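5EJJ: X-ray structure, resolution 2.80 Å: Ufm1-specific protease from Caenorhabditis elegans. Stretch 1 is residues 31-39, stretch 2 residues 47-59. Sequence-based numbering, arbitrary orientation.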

# COMPACT_ATOMS: atom_id res chain seq x y z
N THR A 31 -10.29 11.73 -25.85
CA THR A 31 -9.45 12.01 -27.01
C THR A 31 -7.96 12.00 -26.65
O THR A 31 -7.34 10.93 -26.56
CB THR A 31 -9.81 13.39 -27.69
OG1 THR A 31 -9.54 14.48 -26.79
CG2 THR A 31 -11.28 13.42 -28.13
N THR A 32 -7.39 13.18 -26.44
CA THR A 32 -5.99 13.34 -26.07
C THR A 32 -5.76 13.10 -24.58
O THR A 32 -6.68 12.72 -23.85
CB THR A 32 -5.51 14.76 -26.38
OG1 THR A 32 -6.14 15.68 -25.46
CG2 THR A 32 -5.87 15.16 -27.79
N ILE A 33 -4.54 13.34 -24.12
CA ILE A 33 -4.17 13.10 -22.73
C ILE A 33 -3.37 14.27 -22.15
O ILE A 33 -2.40 14.74 -22.77
CB ILE A 33 -3.36 11.79 -22.61
CG1 ILE A 33 -4.30 10.59 -22.70
CG2 ILE A 33 -2.58 11.74 -21.34
CD1 ILE A 33 -3.61 9.24 -22.66
N GLY A 34 -3.78 14.74 -20.97
CA GLY A 34 -3.08 15.81 -20.27
C GLY A 34 -2.81 15.35 -18.86
O GLY A 34 -2.81 14.14 -18.61
N GLY A 35 -2.59 16.27 -17.93
CA GLY A 35 -2.53 15.86 -16.53
C GLY A 35 -2.11 16.86 -15.48
O GLY A 35 -1.74 17.99 -15.79
N PHE A 36 -2.17 16.44 -14.22
CA PHE A 36 -1.73 17.29 -13.10
C PHE A 36 -0.45 16.79 -12.42
O PHE A 36 -0.16 15.59 -12.40
CB PHE A 36 -2.85 17.44 -12.07
CG PHE A 36 -4.20 17.59 -12.67
CD1 PHE A 36 -5.05 16.49 -12.77
CD2 PHE A 36 -4.62 18.81 -13.17
CE1 PHE A 36 -6.31 16.62 -13.33
CE2 PHE A 36 -5.88 18.95 -13.74
CZ PHE A 36 -6.73 17.85 -13.81
N VAL A 37 0.31 17.73 -11.86
CA VAL A 37 1.58 17.45 -11.20
C VAL A 37 1.54 17.88 -9.72
O VAL A 37 1.37 19.06 -9.40
CB VAL A 37 2.75 18.13 -11.95
CG1 VAL A 37 4.08 17.81 -11.31
CG2 VAL A 37 2.75 17.69 -13.37
N PHE A 38 1.68 16.91 -8.83
CA PHE A 38 1.51 17.15 -7.41
C PHE A 38 2.85 16.96 -6.72
O PHE A 38 3.66 16.13 -7.15
CB PHE A 38 0.50 16.17 -6.84
CG PHE A 38 -0.89 16.39 -7.33
CD1 PHE A 38 -1.68 17.39 -6.77
CD2 PHE A 38 -1.43 15.60 -8.32
CE1 PHE A 38 -3.00 17.60 -7.20
CE2 PHE A 38 -2.73 15.78 -8.76
CZ PHE A 38 -3.52 16.79 -8.20
N GLY A 39 3.11 17.73 -5.67
CA GLY A 39 4.43 17.70 -5.09
C GLY A 39 4.58 18.50 -3.83
O GLY A 39 3.63 19.12 -3.35
N ILE A 47 6.01 14.67 -6.48
CA ILE A 47 5.78 13.34 -5.91
C ILE A 47 4.86 12.49 -6.77
O ILE A 47 5.05 11.29 -6.86
CB ILE A 47 5.25 13.41 -4.47
CG1 ILE A 47 6.21 14.18 -3.58
CG2 ILE A 47 5.06 12.04 -3.88
CD1 ILE A 47 7.54 13.56 -3.50
N HIS A 48 3.84 13.10 -7.37
CA HIS A 48 2.84 12.37 -8.16
C HIS A 48 2.58 13.06 -9.49
O HIS A 48 2.18 14.21 -9.51
CB HIS A 48 1.50 12.30 -7.44
CG HIS A 48 1.53 11.59 -6.12
ND1 HIS A 48 1.76 10.24 -6.00
CD2 HIS A 48 1.31 12.05 -4.86
CE1 HIS A 48 1.72 9.90 -4.72
NE2 HIS A 48 1.45 10.98 -4.01
N VAL A 49 2.79 12.36 -10.59
CA VAL A 49 2.36 12.88 -11.87
C VAL A 49 1.12 12.10 -12.31
O VAL A 49 1.17 10.90 -12.56
CB VAL A 49 3.46 12.81 -12.91
CG1 VAL A 49 2.95 13.32 -14.23
CG2 VAL A 49 4.64 13.64 -12.45
N LEU A 50 -0.02 12.78 -12.37
CA LEU A 50 -1.25 12.08 -12.71
C LEU A 50 -1.78 12.44 -14.10
O LEU A 50 -2.11 13.60 -14.37
CB LEU A 50 -2.30 12.29 -11.64
CG LEU A 50 -1.92 11.62 -10.32
CD1 LEU A 50 -2.95 11.93 -9.22
CD2 LEU A 50 -1.71 10.10 -10.50
N PHE A 51 -1.83 11.45 -14.98
CA PHE A 51 -2.30 11.64 -16.34
C PHE A 51 -3.82 11.46 -16.43
O PHE A 51 -4.42 10.68 -15.67
CB PHE A 51 -1.58 10.68 -17.28
CG PHE A 51 -0.12 10.94 -17.40
CD1 PHE A 51 0.78 10.24 -16.63
CD2 PHE A 51 0.36 11.89 -18.28
CE1 PHE A 51 2.15 10.48 -16.73
CE2 PHE A 51 1.73 12.15 -18.38
CZ PHE A 51 2.63 11.44 -17.61
N ALA A 52 -4.43 12.17 -17.38
CA ALA A 52 -5.87 12.09 -17.61
C ALA A 52 -6.25 12.48 -19.04
O ALA A 52 -5.64 13.39 -19.62
CB ALA A 52 -6.61 12.97 -16.63
N TYR A 53 -7.26 11.80 -19.58
CA TYR A 53 -7.88 12.19 -20.84
C TYR A 53 -8.67 13.49 -20.64
O TYR A 53 -9.02 13.82 -19.51
CB TYR A 53 -8.80 11.09 -21.35
CG TYR A 53 -8.11 9.79 -21.68
CD1 TYR A 53 -8.00 8.79 -20.73
CD2 TYR A 53 -7.58 9.55 -22.94
CE1 TYR A 53 -7.38 7.58 -21.03
CE2 TYR A 53 -6.96 8.35 -23.25
CZ TYR A 53 -6.86 7.37 -22.29
OH TYR A 53 -6.25 6.16 -22.58
N ALA A 54 -8.94 14.20 -21.72
CA ALA A 54 -9.47 15.56 -21.61
C ALA A 54 -10.77 15.70 -20.83
O ALA A 54 -11.01 16.76 -20.24
CB ALA A 54 -9.59 16.19 -22.98
N GLU A 55 -11.60 14.65 -20.82
CA GLU A 55 -12.83 14.67 -20.02
C GLU A 55 -12.48 15.00 -18.58
O GLU A 55 -13.08 15.89 -17.97
CB GLU A 55 -13.57 13.33 -19.99
CG GLU A 55 -13.80 12.69 -21.32
CD GLU A 55 -12.78 11.60 -21.61
OE1 GLU A 55 -11.78 11.91 -22.30
OE2 GLU A 55 -12.99 10.45 -21.13
N ASP A 56 -11.49 14.29 -18.06
CA ASP A 56 -11.18 14.33 -16.64
C ASP A 56 -10.26 15.46 -16.23
O ASP A 56 -9.90 15.56 -15.06
CB ASP A 56 -10.60 12.99 -16.21
CG ASP A 56 -11.42 11.80 -16.70
OD1 ASP A 56 -12.51 11.54 -16.11
OD2 ASP A 56 -10.98 11.13 -17.66
N LEU A 57 -9.90 16.33 -17.16
CA LEU A 57 -9.10 17.51 -16.80
C LEU A 57 -9.95 18.65 -16.27
O LEU A 57 -9.62 19.83 -16.45
CB LEU A 57 -8.24 17.99 -17.96
CG LEU A 57 -7.17 16.97 -18.36
CD1 LEU A 57 -6.50 17.37 -19.65
CD2 LEU A 57 -6.14 16.81 -17.26
N THR A 58 -11.05 18.28 -15.60
CA THR A 58 -11.96 19.21 -14.94
C THR A 58 -11.42 19.68 -13.59
O THR A 58 -10.76 18.92 -12.89
CB THR A 58 -13.30 18.52 -14.65
OG1 THR A 58 -13.07 17.33 -13.88
CG2 THR A 58 -14.00 18.13 -15.93
N GLU A 59 -11.72 20.92 -13.23
CA GLU A 59 -11.46 21.42 -11.89
C GLU A 59 -12.06 20.54 -10.80
O GLU A 59 -11.54 20.47 -9.69
CB GLU A 59 -12.01 22.84 -11.73
CG GLU A 59 -10.96 23.87 -11.38
CD GLU A 59 -10.72 23.98 -9.87
OE1 GLU A 59 -11.68 24.33 -9.15
OE2 GLU A 59 -9.58 23.71 -9.42

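The most unusual feature of this antiparallel strand pair is the glycine doublet at Gly 34 and Gly 35, where neither residue has room for a side chain, Gly 34 because of the Leu 57 side chain and Gly 35 because of the backbone. An ideal CB on Gly 34 would lie 2.7 Å from Leu 57 CD1, and one on Gly 35 would lie 2.4 Å from Leu 50 O; the phi/psi of Gly 35 (173°/176°) by itself calls for glycine. The space beside Gly 34 is used by Leu 57, from the turn after the second strand, whose CD1 reaches to 3.8 Å from Gly 34 CA while its CD2 packs 3.7 Å from Phe 36 CZ.

The backbone ladder runs unbroken past the glycines. Gly 34 N donates to Ala 52 O (2.7 Å) and Ala 52 N to Gly 34 O (2.8 Å), and Phe 36 and Leu 50 exchange a similar pair. At the far end Phe 38 O accepts from both Ile 47 N (2.8 Å) and His 48 N (3.0 Å), while Phe 38 N donates to His 48 O (2.8 Å).

Side chains alternate between the two faces. On the face with Phe 36, Phe 38 CE2 meets Leu 50 CD1 at 3.9 Å. On the other, Ile 33 CG1 sits over the Tyr 53 ring, 3.8 Å from the centroid of CG, CD1, CD2, CE1, CE2 and CZ, a CH-pi contact.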